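Local coordinates for protein putative immunoglobulin A1 protease (PDB 3N6Z) that is of unproven function but, as a putative immunoglobulin A1 protease, may belong among hydrolases that act on immunoglobulin A1, at residues Y50-A55 and F73-D78; D101-S106 and C130-F135; G241-T246 and S272-V277; V277-T282 and K308-T313. All blocks are in the same frame, centred on the assembly; numbering follows the deposited sequence. Where two conformers were deposited one is given.

Contact 1 of 4, residues Y50-A55 and F73-D78; sequences YMIMNA and FQLGAD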
# COMPACT_ATOMS: atom_id res chain seq x y z
N TYR A 50 7.47 10.24 19.07
CA TYR A 50 8.86 10.38 18.68
C TYR A 50 8.93 11.15 17.35
O TYR A 50 8.36 10.74 16.33
CB TYR A 50 9.51 9.03 18.51
CG TYR A 50 9.78 8.27 19.79
CD1 TYR A 50 10.55 8.82 20.82
CD2 TYR A 50 9.32 6.96 19.96
CE1 TYR A 50 10.85 8.09 21.96
CE2 TYR A 50 9.62 6.23 21.10
CZ TYR A 50 10.38 6.79 22.09
OH TYR A 50 10.68 6.07 23.21
N MSE A 51 9.63 12.29 17.38
CA MSE A 51 9.70 13.23 16.27
C MSE A 51 10.98 12.98 15.46
O MSE A 51 12.09 13.01 16.03
CB MSE A 51 9.63 14.67 16.80
CG MSE A 51 9.47 15.72 15.73
SE MSE A 51 7.81 15.67 14.78
CE MSE A 51 6.69 16.40 16.20
N ILE A 52 10.78 12.73 14.16
CA ILE A 52 11.83 12.28 13.26
C ILE A 52 12.18 13.40 12.28
O ILE A 52 11.31 13.87 11.53
CB ILE A 52 11.38 11.04 12.49
CG1 ILE A 52 11.09 9.88 13.45
CG2 ILE A 52 12.39 10.64 11.37
CD1 ILE A 52 10.13 8.83 12.84
N MSE A 53 13.45 13.82 12.29
CA MSE A 53 13.92 14.96 11.47
C MSE A 53 14.90 14.61 10.37
O MSE A 53 15.18 15.45 9.53
CB MSE A 53 14.56 16.01 12.38
CG MSE A 53 13.63 16.56 13.48
SE MSE A 53 12.13 17.50 12.78
CE MSE A 53 13.01 19.03 12.01
N ASN A 54 15.44 13.41 10.39
CA ASN A 54 16.42 12.97 9.39
C ASN A 54 16.44 11.45 9.30
O ASN A 54 15.75 10.78 10.08
CB ASN A 54 17.79 13.58 9.69
CG ASN A 54 18.37 13.13 10.99
OD1 ASN A 54 18.30 11.96 11.34
ND2 ASN A 54 19.00 14.05 11.70
N ALA A 55 17.22 10.90 8.39
CA ALA A 55 17.24 9.45 8.17
C ALA A 55 17.94 8.68 9.26
O ALA A 55 17.64 7.51 9.47
CB ALA A 55 17.84 9.11 6.80
N PHE A 73 5.00 7.70 16.38
CA PHE A 73 6.05 8.39 15.64
C PHE A 73 5.41 9.46 14.76
O PHE A 73 4.31 9.28 14.21
CB PHE A 73 6.81 7.44 14.73
CG PHE A 73 7.47 6.29 15.42
CD1 PHE A 73 6.80 5.09 15.60
CD2 PHE A 73 8.77 6.40 15.90
CE1 PHE A 73 7.41 4.01 16.18
CE2 PHE A 73 9.39 5.31 16.50
CZ PHE A 73 8.71 4.13 16.65
N GLN A 74 6.18 10.52 14.52
CA GLN A 74 5.76 11.60 13.62
C GLN A 74 6.96 12.14 12.85
O GLN A 74 8.04 12.28 13.43
CB GLN A 74 5.09 12.70 14.43
CG GLN A 74 4.39 13.75 13.58
CD GLN A 74 3.45 14.62 14.40
OE1 GLN A 74 2.67 14.12 15.26
NE2 GLN A 74 3.49 15.92 14.14
N LEU A 75 6.77 12.42 11.58
CA LEU A 75 7.80 13.15 10.82
C LEU A 75 7.66 14.64 11.04
O LEU A 75 6.54 15.17 10.95
CB LEU A 75 7.71 12.88 9.32
CG LEU A 75 7.86 11.42 8.87
CD1 LEU A 75 7.80 11.34 7.33
CD2 LEU A 75 9.20 10.84 9.38
N GLY A 76 8.78 15.30 11.27
CA GLY A 76 8.85 16.77 11.37
C GLY A 76 9.52 17.43 10.18
O GLY A 76 9.66 18.66 10.17
N ALA A 77 9.90 16.63 9.20
CA ALA A 77 10.58 17.07 7.97
C ALA A 77 10.45 15.95 6.94
O ALA A 77 10.20 14.79 7.30
CB ALA A 77 12.07 17.35 8.24
N ASP A 78 10.70 16.27 5.68
CA ASP A 78 10.92 15.23 4.67
C ASP A 78 12.19 14.48 5.05
O ASP A 78 13.11 15.06 5.63
CB ASP A 78 11.11 15.81 3.26
CG ASP A 78 9.86 16.48 2.68
OD1 ASP A 78 8.74 16.27 3.21
OD2 ASP A 78 10.03 17.20 1.69
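Y50, I52, Q74 and G76 join the two segments by three backbone hydrogen bonds. Q74 N donates to Y50 O (2.8 Å), Q74 O takes I52 N (2.9 Å), and beyond strand 73-75 G76 N gives I52 O a bond of 2.9 Å, with an N-H...O angle of 176°. Between the bonds, F73 CA and M51 CA each turn toward a carbonyl, Y50 O and Q74 O.

On one face Y50, I52, F73 and L75 are buried. The Y50 and F73 rings lie 5.8 Å apart between centroids, with planes 39° apart, and F73 CD2 touches Y50 CB. I52 CG2 meets L75 CD2 at 3.8 Å, and CD1 reaches F73 CB at 4.1 Å. An alanine at I52 would probably open a gap beside L75 CD2 and F73 CB, where CG2 and CD1 now pack. On the other face the selenomethionine M51 runs alongside Q74; the bend at chi2 (66°) brings its SE to 3.7 Å from Q74 O. Past the strand, M53 SE rests 3.6 Å from G76 CA, where a side chain on G76 would collide with it. Parallel strands in matched register, with F73 and L75 also touching F102 on the next strand, are consistent with a parallel beta-solenoid.

Contact 2 of 4, residues D101-S106 and C130-F135; sequences DFDGDS and CRNVGF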
# COMPACT_ATOMS: atom_id res chain seq x y z
N ASP A 101 1.79 3.66 15.50
CA ASP A 101 1.05 4.82 15.00
C ASP A 101 2.08 5.73 14.35
O ASP A 101 2.97 6.21 15.01
CB ASP A 101 0.29 5.55 16.11
CG ASP A 101 -0.63 6.60 15.56
OD1 ASP A 101 -0.14 7.71 15.29
OD2 ASP A 101 -1.83 6.31 15.37
N PHE A 102 1.92 5.97 13.05
CA PHE A 102 2.86 6.76 12.28
C PHE A 102 2.11 7.88 11.56
O PHE A 102 1.18 7.62 10.79
CB PHE A 102 3.58 5.87 11.25
CG PHE A 102 4.73 6.57 10.54
CD1 PHE A 102 4.50 7.34 9.42
CD2 PHE A 102 6.02 6.48 11.04
CE1 PHE A 102 5.53 7.99 8.77
CE2 PHE A 102 7.05 7.13 10.43
CZ PHE A 102 6.80 7.88 9.27
N ASP A 103 2.51 9.12 11.83
CA ASP A 103 1.95 10.29 11.16
C ASP A 103 3.07 11.00 10.42
O ASP A 103 3.97 11.56 11.03
CB ASP A 103 1.29 11.22 12.18
CG ASP A 103 0.63 12.43 11.55
OD1 ASP A 103 0.50 12.50 10.31
OD2 ASP A 103 0.20 13.31 12.35
N GLY A 104 3.01 11.00 9.10
CA GLY A 104 4.00 11.70 8.31
C GLY A 104 3.84 13.21 8.33
O GLY A 104 4.70 13.92 7.84
N ASP A 105 2.68 13.68 8.81
CA ASP A 105 2.38 15.12 8.85
C ASP A 105 2.62 15.79 7.49
O ASP A 105 3.13 16.91 7.43
CB ASP A 105 3.14 15.83 9.98
CG ASP A 105 2.60 17.23 10.26
OD1 ASP A 105 1.39 17.47 10.06
OD2 ASP A 105 3.40 18.07 10.71
N SER A 106 2.23 15.09 6.42
CA SER A 106 2.28 15.61 5.05
C SER A 106 3.70 15.83 4.53
O SER A 106 3.95 16.71 3.70
CB SER A 106 1.41 16.87 4.89
OG SER A 106 0.09 16.60 5.33
N CYS A 130 -0.99 4.25 9.68
CA CYS A 130 -0.03 5.09 9.00
C CYS A 130 -0.84 6.11 8.22
O CYS A 130 -1.73 5.74 7.43
CB CYS A 130 0.84 4.26 8.06
SG CYS A 130 2.02 5.22 7.09
N ARG A 131 -0.53 7.39 8.40
CA ARG A 131 -1.26 8.45 7.73
C ARG A 131 -0.35 9.57 7.30
O ARG A 131 0.69 9.83 7.92
CB ARG A 131 -2.38 9.00 8.63
CG ARG A 131 -1.90 9.63 9.94
CD ARG A 131 -3.09 9.99 10.89
NE ARG A 131 -2.66 10.36 12.24
CZ ARG A 131 -2.07 9.50 13.08
NH1 ARG A 131 -1.79 8.27 12.68
NH2 ARG A 131 -1.69 9.90 14.29
N ASN A 132 -0.79 10.27 6.26
CA ASN A 132 -0.18 11.53 5.86
C ASN A 132 1.31 11.44 5.52
O ASN A 132 2.08 12.34 5.86
CB ASN A 132 -0.41 12.63 6.91
CG ASN A 132 -1.85 12.70 7.39
OD1 ASN A 132 -2.77 12.68 6.58
ND2 ASN A 132 -2.04 12.78 8.72
N VAL A 133 1.71 10.37 4.81
CA VAL A 133 3.09 10.26 4.32
C VAL A 133 3.11 9.84 2.85
O VAL A 133 2.30 9.01 2.43
CB VAL A 133 3.95 9.31 5.21
CG1 VAL A 133 3.50 7.84 5.09
CG2 VAL A 133 5.44 9.45 4.89
N GLY A 134 4.07 10.36 2.10
CA GLY A 134 4.39 9.88 0.78
C GLY A 134 5.75 9.23 0.74
O GLY A 134 6.66 9.67 1.43
N PHE A 135 5.85 8.15 -0.03
CA PHE A 135 7.13 7.52 -0.34
C PHE A 135 7.47 7.83 -1.79
O PHE A 135 6.74 7.43 -2.70
CB PHE A 135 7.09 6.00 -0.13
CG PHE A 135 7.04 5.59 1.30
CD1 PHE A 135 5.86 5.65 2.02
CD2 PHE A 135 8.19 5.10 1.92
CE1 PHE A 135 5.82 5.25 3.33
CE2 PHE A 135 8.16 4.74 3.24
CZ PHE A 135 6.99 4.80 3.96
O HOH W 1 -1.07 12.44 14.69
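R131 grips D101 end-on with NH1 and NH2, both to D101 OD1. NH2 takes the syn lone pair at 2.9 Å; NH1 comes from above the carboxylate plane at 3.1 Å and adds a weak bond to D101 OD2. R131 CG lies between its backbone N and carbonyl carbon (chi1 61°), and the chain runs extended to NE, toward D101. D101 CG lies in the guanidinium plane, while D103 CB covers the centre of one guanidinium face. An alanine at D101 would probably leave the R131 guanidinium without its carboxylate mate and freer to turn.

D103 OD1 is held on opposite faces of its plane, by N132 ND2 (3.0 Å) and by D105 N (2.9 Å), the latter an Asx turn. D103 OD2 accepts from water 1, which in turn accepts from R131 NH2. N132 OD1 is satisfied by N170 ND2. The backbone pairs R131 N with F102 O, G104 N with R131 O, and S106 N with N132 O (2.8 Å). V133 CB meets F102 CE1 near the ring plane, and C130 SG stands 4.0 Å from F102 CD1. Both chains turn a corner here, and the N132-N170 bond from coil to coil recalls the asparagine ladders of parallel beta-helices.

Contact 3 of 4, residues G241-T246 and S272-V277; sequences GAVSAT and SNLTGV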
# COMPACT_ATOMS: atom_id res chain seq x y z
N GLY A 241 0.87 3.39 -11.80
CA GLY A 241 2.06 2.62 -12.21
C GLY A 241 1.74 1.29 -12.90
O GLY A 241 0.71 0.68 -12.65
N ALA A 242 2.59 0.83 -13.79
CA ALA A 242 2.37 -0.44 -14.50
C ALA A 242 2.31 -1.61 -13.52
O ALA A 242 3.17 -1.71 -12.66
CB ALA A 242 3.49 -0.67 -15.51
N VAL A 243 1.32 -2.49 -13.68
CA VAL A 243 1.10 -3.63 -12.78
C VAL A 243 1.21 -4.90 -13.61
O VAL A 243 0.59 -4.99 -14.68
CB VAL A 243 -0.27 -3.61 -12.05
CG1 VAL A 243 -0.36 -4.70 -11.00
CG2 VAL A 243 -0.54 -2.24 -11.47
N SER A 244 1.98 -5.88 -13.14
CA SER A 244 2.15 -7.13 -13.87
C SER A 244 2.37 -8.33 -12.96
O SER A 244 2.75 -8.18 -11.81
CB SER A 244 3.30 -6.97 -14.86
OG SER A 244 4.51 -6.82 -14.16
N ALA A 245 2.05 -9.51 -13.50
CA ALA A 245 2.39 -10.78 -12.86
C ALA A 245 2.93 -11.72 -13.92
O ALA A 245 2.41 -11.78 -15.05
CB ALA A 245 1.14 -11.41 -12.15
N THR A 246 3.95 -12.50 -13.54
CA THR A 246 4.47 -13.57 -14.40
C THR A 246 3.40 -14.60 -14.72
O THR A 246 3.25 -14.99 -15.88
CB THR A 246 5.65 -14.23 -13.69
OG1 THR A 246 6.67 -13.25 -13.51
CG2 THR A 246 6.18 -15.44 -14.42
N SER A 272 -3.59 2.28 -14.52
CA SER A 272 -2.35 1.55 -14.81
C SER A 272 -2.52 0.65 -16.03
O SER A 272 -3.57 0.03 -16.21
CB SER A 272 -1.98 0.66 -13.62
OG SER A 272 -1.75 1.42 -12.46
N ASN A 273 -1.45 0.49 -16.81
CA ASN A 273 -1.37 -0.61 -17.77
C ASN A 273 -1.13 -1.92 -17.01
O ASN A 273 -0.35 -1.95 -16.05
CB ASN A 273 -0.24 -0.36 -18.76
CG ASN A 273 -0.46 0.88 -19.61
OD1 ASN A 273 -1.60 1.16 -19.99
ND2 ASN A 273 0.61 1.60 -19.93
N LEU A 274 -1.84 -2.98 -17.43
CA LEU A 274 -1.93 -4.23 -16.69
C LEU A 274 -1.52 -5.37 -17.60
O LEU A 274 -2.08 -5.52 -18.71
CB LEU A 274 -3.35 -4.46 -16.19
CG LEU A 274 -4.04 -3.32 -15.45
CD1 LEU A 274 -5.46 -3.75 -15.04
CD2 LEU A 274 -3.25 -2.96 -14.18
N THR A 275 -0.56 -6.18 -17.14
CA THR A 275 0.03 -7.25 -17.93
C THR A 275 0.13 -8.56 -17.17
O THR A 275 0.79 -8.64 -16.14
CB THR A 275 1.41 -6.84 -18.44
OG1 THR A 275 1.31 -5.60 -19.13
CG2 THR A 275 2.03 -7.94 -19.34
N GLY A 276 -0.53 -9.61 -17.68
CA GLY A 276 -0.31 -10.99 -17.22
C GLY A 276 0.54 -11.65 -18.26
O GLY A 276 0.14 -11.73 -19.42
N VAL A 277 1.73 -12.14 -17.88
CA VAL A 277 2.66 -12.69 -18.86
C VAL A 277 2.19 -14.06 -19.38
O VAL A 277 2.01 -14.23 -20.58
CB VAL A 277 4.09 -12.73 -18.32
CG1 VAL A 277 5.02 -13.34 -19.38
CG2 VAL A 277 4.55 -11.32 -17.94
O HOH W 2 1.82 -3.63 -17.34
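V243 O is gripped by two donors, T275 N at 3.0 Å and water 2 at 3.2 Å. The same water lies 2.7 Å from T275 OG1. That hydroxyl stands anti to its own carbonyl carbon (chi1 -54°), which places it where water 2 can join the threonine side chain to the neighbouring backbone.

The remaining ladder is regular. V243 N donates to N273 O at 2.9 Å, A245 N to T275 O at 3.1 Å, and V277 N to A245 O, so that the N-H and C=O groups of V243 and A245 that face 272-277 all find mates. CA-H groups of L274 and G276 fill in beside V243 O and A245 O. The strand axes run 5° apart, nearly parallel.

On the buried face V243 and L274 lie side by side, pointing the same way, with V243 CB against L274 CD2 at 3.7 Å. V243 CG2 also touches L274 CD2. V250, on a strand of another face, packs against V243, A245 and L274 from inside. G276, paired with A245, brings no side chain to this face.

On the other face S244 CB meets T275 CB at 4.1 Å. At the C-terminal end V277 CB closes on T246 O. At the other end N273 OD1 accepts from V306 N, just before strand 307-309. One strand laid in register on the next, with V243, A245 and L274 on the buried face and S244 and T275 on the other, is consistent with a parallel beta-solenoid.

Contact 4 of 4, residues V277-T282 and K308-T313; sequences VDASST and KVNEKT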
# COMPACT_ATOMS: atom_id res chain seq x y z
N VAL A 277 1.73 -12.14 -17.88
CA VAL A 277 2.66 -12.69 -18.86
C VAL A 277 2.19 -14.06 -19.38
O VAL A 277 2.01 -14.23 -20.58
CB VAL A 277 4.09 -12.73 -18.32
CG1 VAL A 277 5.02 -13.34 -19.38
CG2 VAL A 277 4.55 -11.32 -17.94
N ASP A 278 1.98 -15.01 -18.48
CA ASP A 278 1.50 -16.33 -18.87
C ASP A 278 0.07 -16.27 -19.38
O ASP A 278 -0.75 -15.51 -18.86
CB ASP A 278 1.57 -17.27 -17.68
CG ASP A 278 1.47 -18.71 -18.07
OD1 ASP A 278 0.35 -19.26 -18.13
OD2 ASP A 278 2.54 -19.33 -18.25
N ALA A 279 -0.25 -17.12 -20.36
CA ALA A 279 -1.60 -17.21 -20.92
C ALA A 279 -2.69 -17.57 -19.90
O ALA A 279 -3.86 -17.27 -20.12
CB ALA A 279 -1.62 -18.24 -22.03
N SER A 280 -2.32 -18.22 -18.79
CA SER A 280 -3.26 -18.61 -17.75
C SER A 280 -3.60 -17.45 -16.82
O SER A 280 -4.40 -17.62 -15.90
CB SER A 280 -2.69 -19.76 -16.92
OG SER A 280 -1.57 -19.32 -16.18
N SER A 281 -2.94 -16.30 -17.01
CA SER A 281 -3.19 -15.13 -16.19
C SER A 281 -4.61 -14.58 -16.36
O SER A 281 -5.28 -14.80 -17.37
CB SER A 281 -2.18 -14.03 -16.50
OG SER A 281 -0.84 -14.44 -16.27
N THR A 282 -5.07 -13.87 -15.33
CA THR A 282 -6.33 -13.13 -15.38
C THR A 282 -6.02 -11.66 -15.10
O THR A 282 -5.24 -11.35 -14.20
CB THR A 282 -7.39 -13.71 -14.42
OG1 THR A 282 -6.87 -13.72 -13.09
CG2 THR A 282 -7.76 -15.13 -14.84
N LYS A 308 -3.08 -6.64 -21.22
CA LYS A 308 -2.44 -7.70 -22.01
C LYS A 308 -2.35 -9.00 -21.24
O LYS A 308 -2.05 -9.01 -20.04
CB LYS A 308 -1.04 -7.30 -22.47
CG LYS A 308 -1.02 -6.22 -23.54
CD LYS A 308 0.39 -5.95 -24.02
CE LYS A 308 0.41 -4.98 -25.19
NZ LYS A 308 1.81 -4.78 -25.70
N VAL A 309 -2.62 -10.11 -21.93
CA VAL A 309 -2.38 -11.45 -21.43
C VAL A 309 -1.61 -12.18 -22.53
O VAL A 309 -2.09 -12.24 -23.68
CB VAL A 309 -3.67 -12.20 -21.07
CG1 VAL A 309 -3.37 -13.70 -20.73
CG2 VAL A 309 -4.34 -11.52 -19.89
N ASN A 310 -0.45 -12.72 -22.20
CA ASN A 310 0.39 -13.44 -23.19
C ASN A 310 0.63 -12.61 -24.45
O ASN A 310 0.50 -13.10 -25.57
CB ASN A 310 -0.24 -14.81 -23.48
CG ASN A 310 0.66 -15.70 -24.32
OD1 ASN A 310 1.90 -15.59 -24.27
ND2 ASN A 310 0.04 -16.56 -25.11
N GLU A 311 0.95 -11.34 -24.22
CA GLU A 311 1.26 -10.34 -25.27
C GLU A 311 0.08 -9.93 -26.17
O GLU A 311 0.25 -9.11 -27.06
CB GLU A 311 2.49 -10.77 -26.09
CG GLU A 311 3.72 -11.00 -25.23
CD GLU A 311 4.99 -11.32 -26.02
OE1 GLU A 311 4.90 -11.80 -27.17
OE2 GLU A 311 6.09 -11.09 -25.47
N LYS A 312 -1.12 -10.45 -25.91
CA LYS A 312 -2.31 -10.14 -26.71
C LYS A 312 -3.08 -9.09 -25.93
O LYS A 312 -3.31 -9.25 -24.74
CB LYS A 312 -3.17 -11.39 -26.91
N THR A 313 -3.48 -8.02 -26.61
CA THR A 313 -4.34 -7.00 -26.01
C THR A 313 -5.73 -7.56 -25.77
O THR A 313 -6.29 -8.23 -26.66
CB THR A 313 -4.42 -5.74 -26.91
OG1 THR A 313 -3.12 -5.15 -26.96
CG2 THR A 313 -5.40 -4.70 -26.34
O HOH W 3 3.79 -14.54 -22.56
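V309 CG1 and N310 CG both stand anti to their backbone nitrogens, with chi1 172° and -171°. The first torsion sets V309 CG1 against the 277-282 loop, 3.7 Å from both D278 O and A279 O; the second lays N310 CG beside A279 CB at 4.1 Å. N310 CB lies 3.8 Å from A279 CA, and ND2 comes within 3.9 Å of A279 CB. Water 3 bridges the two segments, donating to V277 O (2.7 Å) and to N310 OD1 (2.8 Å). N310 CA-H also turns toward V277 O.

N310 and E311 occupy the middle of a type I' turn, the tight two-residue turn of a beta-hairpin, closed by V309 N to K312 O and K312 N to V309 O. This hairpin turns strand 312-314 back antiparallel along 307-309 at the edge of an otherwise parallel sheet, probably one face of a solenoid.

The loop it packs on is braced internally. A type I turn runs from D278 to S281, and D278 O takes both S281 N and S281 OG. D278 OD1 accepts S280 N, forming an Asx turn, and S280 OG at 2.7 Å, the two arriving from opposite faces of the carboxylate plane.

How the contacts relate
The four contacts follow one another along the chain and form two touching pairs. Contacts 1 and 2 have centres about 10 Å apart and share a run of neighbouring parallel strands, 50-52, 71-75, 100-105 and 125-131, with F73 N and D101 O probably hydrogen-bonded. Contacts 3 and 4, also about 10 Å apart, share V277 and the sheet holding 243-245, 274-276 and 307-309; G276 N probably bonds K308 O. The pairs lie on opposite sides of the chain's centre, with about 43 Å between the centres of contacts 1 and 4. Parallel strand-on-strand stacking recurs from 50-52 to 307-309, consistent with an elongated solenoid, and the antiparallel strand 312-314 lies at its sheet's edge.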